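Local coordinates for protein serine protease (Nocardiopsis alba, PDB 2OUA) that probably hydrolyses peptide bonds within proteins as an acid-resistant serine endopeptidase of the S1 family, seen here as the protease domain of a longer zymogen, at residues Y9-G12 with G13-V17; V121-Q125 with G126-S130; Q173-N176 with P177-S181. All coordinates share one frame; numbering follows the deposited sequence.

Contact 1: Y9-G12 with G13-V17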
loop_
_atom_site.group_PDB
_atom_site.type_symbol
_atom_site.label_atom_id
_atom_site.label_comp_id
_atom_site.label_asym_id
_atom_site.label_seq_id
_atom_site.Cartn_x
_atom_site.Cartn_y
_atom_site.Cartn_z
ATOM N N TYR A 9 -3.233 5.549 9.109
ATOM C CA TYR A 9 -2.407 6.718 9.374
ATOM C C TYR A 9 -3.261 7.881 8.893
ATOM O O TYR A 9 -4.125 7.706 8.035
ATOM C CB TYR A 9 -1.051 6.649 8.648
ATOM C CG TYR A 9 -1.070 6.763 7.139
ATOM C CD1 TYR A 9 -1.159 8.005 6.508
ATOM C CD2 TYR A 9 -0.928 5.630 6.341
ATOM C CE1 TYR A 9 -1.099 8.113 5.110
ATOM C CE2 TYR A 9 -0.868 5.725 4.957
ATOM C CZ TYR A 9 -0.950 6.965 4.346
ATOM O OH TYR A 9 -0.878 7.040 2.975
ATOM N N THR A 10 -3.055 9.063 9.461
ATOM C CA THR A 10 -3.868 10.205 9.076
ATOM C C THR A 10 -3.048 11.364 8.539
ATOM O O THR A 10 -1.898 11.560 8.928
ATOM C CB THR A 10 -4.712 10.698 10.267
ATOM O OG1 THR A 10 -3.849 10.998 11.368
ATOM C CG2 THR A 10 -5.705 9.621 10.696
ATOM N N MET A 11 -3.664 12.129 7.645
ATOM C CA MET A 11 -3.020 13.276 7.018
ATOM C C MET A 11 -4.094 14.222 6.501
ATOM O O MET A 11 -3.943 14.822 5.436
ATOM C CB MET A 11 -2.152 12.805 5.852
ATOM C CG MET A 11 -2.774 11.681 5.015
ATOM S SD MET A 11 -4.507 11.952 4.547
ATOM C CE MET A 11 -4.978 10.295 4.057
ATOM N N GLY A 12 -5.168 14.368 7.267
ATOM C CA GLY A 12 -6.273 15.199 6.829
ATOM C C GLY A 12 -7.158 14.227 6.071
ATOM O O GLY A 12 -7.605 14.482 4.949
ATOM N N GLY A 13 -7.388 13.088 6.714
ATOM C CA GLY A 13 -8.178 12.015 6.142
ATOM C C GLY A 13 -7.489 10.743 6.598
ATOM O O GLY A 13 -6.577 10.805 7.426
ATOM N N ARG A 14 -7.889 9.594 6.072
ATOM C CA ARG A 14 -7.260 8.348 6.481
ATOM C C ARG A 14 -6.880 7.443 5.317
ATOM O O ARG A 14 -7.601 7.335 4.325
ATOM C CB ARG A 14 -8.178 7.593 7.455
ATOM C CG ARG A 14 -7.655 6.230 7.914
ATOM C CD ARG A 14 -8.444 5.710 9.117
ATOM N NE ARG A 14 -9.881 5.648 8.862
ATOM C CZ ARG A 14 -10.480 4.698 8.147
ATOM N NH1 ARG A 14 -9.768 3.713 7.614
ATOM N NH2 ARG A 14 -11.792 4.742 7.956
ATOM N N CYS A 15 -5.720 6.809 5.446
ATOM C CA CYS A 15 -5.222 5.870 4.450
ATOM C C CYS A 15 -4.555 4.741 5.224
ATOM O O CYS A 15 -4.545 4.758 6.456
ATOM C CB CYS A 15 -4.219 6.552 3.508
ATOM S SG CYS A 15 -4.977 7.292 2.018
ATOM N N SER A 16 -4.005 3.763 4.511
ATOM C CA SER A 16 -3.363 2.628 5.156
ATOM C C SER A 16 -1.913 2.439 4.725
ATOM O O SER A 16 -1.552 2.716 3.580
ATOM C CB SER A 16 -4.145 1.348 4.854
ATOM O OG SER A 16 -5.499 1.475 5.250
ATOM N N VAL A 17 -1.098 1.946 5.650
ATOM C CA VAL A 17 0.316 1.691 5.392
ATOM C C VAL A 17 0.471 0.581 4.361
ATOM O O VAL A 17 -0.240 -0.424 4.404
ATOM C CB VAL A 17 1.058 1.258 6.695
ATOM C CG1 VAL A 17 2.465 0.780 6.370
ATOM C CG2 VAL A 17 1.114 2.420 7.679
#
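Tyr9 and Cys15 face each other across a beta hairpin in which strand 8-10 turns into strand 14-22, part of the N-terminal sheet of a chymotrypsin-like protease. Their end of the hairpin is the tight one. The pair is antiparallel and hydrogen-bonded: Tyr9 N reaches Cys15 O at 3.1 Å, and Cys15 N returns to Tyr9 O at 3.2 Å with a nearly straight hydrogen bond (170°). A first torsion of 69° wedges CG of Tyr9 between its own backbone N and carbonyl carbon and lays the ring over the partner strand. Cys15 O then lies over one ring face, Ser16 O and Val17 N come to the edge, and Tyr9 CZ presses on Cys15 CB at 3.4 Å. The buried phenol oxygen is satisfied by Thr32 OG1. Cys15 itself forms a disulfide with Cys36 and touches Ser143, the predicted catalytic serine.

The turn side is more open to solvent. Thr10 and Arg14, a non-hydrogen-bonded pair, occupy the exposed face, and the arginine leads away to the hydroxyls of Ser105 and Thr106. Gly12 and Gly13 carry the chain round with positive phi angles. Met11 N closes the turn on Gly13 O at 3.2 Å, approaching from above the carbonyl plane. Bent at its second torsion, the methionine is the exception on this side, folding back until its CE methyl rests 3.6 Å from Cys15 SG.

Contact 2: V121-Q125 with G126-S130; sequences VSYPQ and GTVHS
Val121 pairs with Val128 in the hairpin of strands 119-123 and 126-129 through two backbone bonds, Val121 N to Val128 O at 2.9 Å and Val128 N to Val121 O at 3.0 Å. Its CG2 methyl, set between the backbone N and the carbonyl carbon, sits 3.4 Å above the plane of the Tyr123 ring within the same strand, displaced toward the rim.

Ser122 points to the other face of the two-stranded sheet. There it meets Thr127 in a non-hydrogen-bonded pair, and the touching atoms, Ser122 OG and Thr127 CG2 at 3.5 Å, are a hydroxyl and a methyl.

Tyr123 returns to the valine face. Its ring slants across Val128, whose CG2 lies 3.6 Å from Tyr123 CD1, while the phenol oxygen extends to Ser158 OG, a residue lining the pocket occupied by the inhibitor. Phe57 touches both Tyr123 and Val128, and Leu131, on the barrel strand 131-134 that follows in this chymotrypsin-like fold, touches Val121 and Tyr123. Tyr123 also begins the type I turn. Pro124 and Gln125 fill its two corners, and Gly126 receives the chain at a phi of 142°. Tyr123 N bonds to Gly126 O at 2.8 Å, whereas the return bond from Gly126 N to Tyr123 O, 3.0 Å long, comes from well above the carbonyl plane.

The chemistry is thus divided between the faces. Serine and threonine lie on the exposed one; on the other, valine methyls bear on the tyrosine ring and, together with the Ser158 bond, probably limit its rotation beside the inhibitor pocket, while Val128 approaches the predicted catalytic Asp61.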
loop_
_atom_site.group_PDB
_atom_site.type_symbol
_atom_site.label_atom_id
_atom_site.label_comp_id
_atom_site.label_asym_id
_atom_site.label_seq_id
_atom_site.Cartn_x
_atom_site.Cartn_y
_atom_site.Cartn_z
ATOM N N VAL A 121 -6.726 3.004 -15.362
ATOM C CA VAL A 121 -8.040 3.271 -14.798
ATOM C C VAL A 121 -8.266 4.772 -14.714
ATOM O O VAL A 121 -7.312 5.545 -14.630
ATOM C CB VAL A 121 -8.177 2.681 -13.375
ATOM C CG1 VAL A 121 -7.925 1.175 -13.402
ATOM C CG2 VAL A 121 -7.196 3.361 -12.438
ATOM N N SER A 122 -9.529 5.176 -14.742
ATOM C CA SER A 122 -9.873 6.584 -14.637
ATOM C C SER A 122 -10.473 6.875 -13.270
ATOM O O SER A 122 -11.473 6.271 -12.871
ATOM C CB SER A 122 -10.869 6.986 -15.729
ATOM O OG SER A 122 -10.222 7.111 -16.983
ATOM N N TYR A 123 -9.835 7.791 -12.549
ATOM C CA TYR A 123 -10.300 8.208 -11.233
ATOM C C TYR A 123 -10.836 9.623 -11.425
ATOM O O TYR A 123 -10.603 10.245 -12.461
ATOM C CB TYR A 123 -9.131 8.237 -10.240
ATOM C CG TYR A 123 -8.557 6.880 -9.893
ATOM C CD1 TYR A 123 -7.191 6.720 -9.674
ATOM C CD2 TYR A 123 -9.379 5.760 -9.746
ATOM C CE1 TYR A 123 -6.652 5.482 -9.319
ATOM C CE2 TYR A 123 -8.853 4.518 -9.389
ATOM C CZ TYR A 123 -7.490 4.387 -9.176
ATOM O OH TYR A 123 -6.965 3.167 -8.804
ATOM N N PRO A 124 -11.560 10.152 -10.435
ATOM C CA PRO A 124 -12.080 11.511 -10.598
ATOM C C PRO A 124 -10.963 12.535 -10.813
ATOM O O PRO A 124 -11.177 13.573 -11.441
ATOM C CB PRO A 124 -12.841 11.745 -9.297
ATOM C CG PRO A 124 -13.335 10.365 -8.956
ATOM C CD PRO A 124 -12.104 9.524 -9.221
ATOM N N GLN A 125 -9.769 12.231 -10.305
ATOM C CA GLN A 125 -8.626 13.139 -10.431
ATOM C C GLN A 125 -7.804 12.935 -11.704
ATOM O O GLN A 125 -6.909 13.728 -12.004
ATOM C CB GLN A 125 -7.680 12.995 -9.230
ATOM C CG GLN A 125 -8.311 13.216 -7.865
ATOM C CD GLN A 125 -9.245 12.094 -7.474
ATOM O OE1 GLN A 125 -9.046 10.943 -7.863
ATOM N NE2 GLN A 125 -10.267 12.418 -6.683
ATOM N N GLY A 126 -8.092 11.871 -12.445
ATOM C CA GLY A 126 -7.336 11.619 -13.657
ATOM C C GLY A 126 -7.064 10.143 -13.872
ATOM O O GLY A 126 -7.564 9.297 -13.129
ATOM N N THR A 127 -6.258 9.831 -14.880
ATOM C CA THR A 127 -5.944 8.442 -15.186
ATOM C C THR A 127 -4.642 7.976 -14.561
ATOM O O THR A 127 -3.688 8.741 -14.427
ATOM C CB THR A 127 -5.844 8.217 -16.705
ATOM O OG1 THR A 127 -4.770 9.004 -17.234
ATOM C CG2 THR A 127 -7.139 8.624 -17.386
ATOM N N VAL A 128 -4.621 6.703 -14.178
ATOM C CA VAL A 128 -3.442 6.087 -13.587
ATOM C C VAL A 128 -3.185 4.817 -14.391
ATOM O O VAL A 128 -4.093 4.010 -14.591
ATOM C CB VAL A 128 -3.674 5.719 -12.106
ATOM C CG1 VAL A 128 -2.435 5.026 -11.539
ATOM C CG2 VAL A 128 -3.991 6.976 -11.304
ATOM N N HIS A 129 -1.951 4.645 -14.852
ATOM C CA HIS A 129 -1.597 3.476 -15.651
ATOM C C HIS A 129 -0.686 2.496 -14.923
ATOM O O HIS A 129 -0.280 2.735 -13.780
ATOM C CB HIS A 129 -0.919 3.937 -16.940
ATOM C CG HIS A 129 0.320 4.742 -16.704
ATOM N ND1 HIS A 129 1.516 4.172 -16.324
ATOM C CD2 HIS A 129 0.541 6.077 -16.768
ATOM C CE1 HIS A 129 2.421 5.120 -16.162
ATOM N NE2 HIS A 129 1.857 6.284 -16.427
ATOM N N SER A 130 -0.377 1.390 -15.598
ATOM C CA SER A 130 0.499 0.338 -15.074
ATOM C C SER A 130 -0.018 -0.388 -13.837
ATOM O O SER A 130 0.738 -1.110 -13.183
ATOM C CB SER A 130 1.883 0.912 -14.765
ATOM O OG SER A 130 2.478 1.457 -15.924
#

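Contact 3: Q173-N176 with P177-S181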
loop_
_atom_site.group_PDB
_atom_site.type_symbol
_atom_site.label_atom_id
_atom_site.label_comp_id
_atom_site.label_asym_id
_atom_site.label_seq_id
_atom_site.Cartn_x
_atom_site.Cartn_y
_atom_site.Cartn_z
ATOM N N GLN A 173 -0.927 -0.405 -7.120
ATOM C CA GLN A 173 0.296 0.123 -7.702
ATOM C C GLN A 173 1.389 -0.877 -7.331
ATOM O O GLN A 173 1.579 -1.180 -6.150
ATOM C CB GLN A 173 0.603 1.497 -7.093
ATOM C CG GLN A 173 2.070 1.919 -7.128
ATOM C CD GLN A 173 2.541 2.320 -8.510
ATOM O OE1 GLN A 173 1.948 3.188 -9.151
ATOM N NE2 GLN A 173 3.625 1.698 -8.975
ATOM N N GLU A 174 2.090 -1.402 -8.330
ATOM C CA GLU A 174 3.151 -2.375 -8.087
ATOM C C GLU A 174 4.203 -1.791 -7.156
ATOM O O GLU A 174 4.554 -0.611 -7.264
ATOM C CB GLU A 174 3.806 -2.792 -9.407
ATOM C CG GLU A 174 2.926 -3.648 -10.319
ATOM C CD GLU A 174 2.801 -5.091 -9.854
ATOM O OE1 GLU A 174 3.631 -5.536 -9.030
ATOM O OE2 GLU A 174 1.881 -5.792 -10.331
ATOM N N VAL A 175 4.719 -2.618 -6.253
ATOM C CA VAL A 175 5.709 -2.141 -5.296
ATOM C C VAL A 175 7.128 -2.025 -5.856
ATOM O O VAL A 175 7.842 -1.075 -5.539
ATOM C CB VAL A 175 5.739 -3.040 -4.028
ATOM C CG1 VAL A 175 6.357 -4.398 -4.354
ATOM C CG2 VAL A 175 6.516 -2.339 -2.914
ATOM N N ASN A 176 7.539 -2.968 -6.694
ATOM C CA ASN A 176 8.897 -2.926 -7.228
ATOM C C ASN A 176 9.266 -1.646 -7.961
ATOM O O ASN A 176 10.387 -1.157 -7.822
ATOM C CB ASN A 176 9.169 -4.153 -8.101
ATOM C CG ASN A 176 9.381 -5.403 -7.269
ATOM O OD1 ASN A 176 9.747 -5.314 -6.097
ATOM N ND2 ASN A 176 9.169 -6.573 -7.867
ATOM N N PRO A 177 8.343 -1.085 -8.760
ATOM C CA PRO A 177 8.691 0.152 -9.459
ATOM C C PRO A 177 9.055 1.274 -8.479
ATOM O O PRO A 177 9.873 2.140 -8.795
ATOM C CB PRO A 177 7.431 0.460 -10.258
ATOM C CG PRO A 177 6.926 -0.916 -10.602
ATOM C CD PRO A 177 7.082 -1.647 -9.281
ATOM N N MET A 178 8.446 1.257 -7.295
ATOM C CA MET A 178 8.729 2.276 -6.287
ATOM C C MET A 178 10.088 2.009 -5.643
ATOM O O MET A 178 10.894 2.924 -5.478
ATOM C CB MET A 178 7.651 2.290 -5.194
ATOM C CG MET A 178 6.260 2.687 -5.670
ATOM S SD MET A 178 5.095 2.941 -4.299
ATOM C CE MET A 178 4.544 1.271 -4.002
ATOM N N LEU A 179 10.333 0.756 -5.276
ATOM C CA LEU A 179 11.593 0.380 -4.652
ATOM C C LEU A 179 12.755 0.703 -5.583
ATOM O O LEU A 179 13.783 1.226 -5.154
ATOM C CB LEU A 179 11.605 -1.116 -4.330
ATOM C CG LEU A 179 10.468 -1.617 -3.433
ATOM C CD1 LEU A 179 10.548 -3.128 -3.284
ATOM C CD2 LEU A 179 10.554 -0.935 -2.082
ATOM N N ASN A 180 12.579 0.393 -6.862
ATOM C CA ASN A 180 13.625 0.638 -7.846
ATOM C C ASN A 180 13.829 2.119 -8.154
ATOM O O ASN A 180 14.929 2.644 -7.996
ATOM C CB ASN A 180 13.327 -0.123 -9.142
ATOM C CG ASN A 180 13.309 -1.630 -8.945
ATOM O OD1 ASN A 180 14.148 -2.180 -8.234
ATOM N ND2 ASN A 180 12.361 -2.305 -9.587
ATOM N N SER A 181 12.766 2.789 -8.589
ATOM C CA SER A 181 12.849 4.204 -8.940
ATOM C C SER A 181 13.320 5.113 -7.811
ATOM O O SER A 181 14.122 6.024 -8.034
ATOM C CB SER A 181 11.491 4.703 -9.441
ATOM O OG SER A 181 11.137 4.079 -10.661
#
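This is a local strand-to-helix junction, where the chain leaves the C-terminal barrel at the end of strand 167-174 and Val175 delivers it into helix 176-181. The carbonyl of Val175 does most of the joining. It accepts Leu179 N at 3.1 Å in a nearly straight bond (166°), and also a weak, strongly bent one from Met178 N. Asn176 O repeats the helical pattern by taking Asn180 N at 2.9 Å.

Pro177 occupies the first turn, where its ring nitrogen has no hydrogen to offer. Its CD packs instead against Glu174 CB at 3.5 Å, so the proline ring lies against the last residue of the strand. The carboxylate of that glutamate turns away to a salt bridge with Arg117 and a hydrogen bond with Thr132. Asn176 OD1 bonds to Ser91 OG and also lies 3.7 Å from Leu179 CD1.

In the double-barrel fold of chymotrypsin-like proteases, such a short helix near the C-terminus follows the last barrel strand, and here the chain then continues to strand 185-186 of the other sheet. Apolar contacts accompany the helical bonds: Val175 CG2 lies 4.1 Å from Leu179 CG, and Met178, bent at chi3 (-84°), brings its CE to 4.0 Å from Gln173 CG. Ala62 and Val156 touch both of these last side chains. Gln173 is itself bent at chi2, which turns its amide forward along the chain. NE2 meets a lone pair of Glu174 O in plane at 3.0 Å, and at the other end of the same amide OE1 accepts the backbone N of Asp61, a predicted charge-relay residue.

The three contacts share no strand or helix. Contact 1 belongs to the N-terminal sheet, contact 3 leads out of the C-terminal barrel, and contact 2 is a separate two-stranded hairpin. Contacts 1 and 3 are partly buried and lie on opposite sides of the chain's centre; contact 2 is a surface contact, although its nearest atoms come within about 4 Å of contact 3. Chemistry follows place: contact 1 joins strand pairing to an aromatic ring and a disulfide-bonded cysteine, contact 2 divides polar from apolar residues between two faces, and contact 3 substitutes helical bonds for strand pairing. All three approach the predicted catalytic triad, contact 1 at the serine, contacts 2 and 3 at the aspartate.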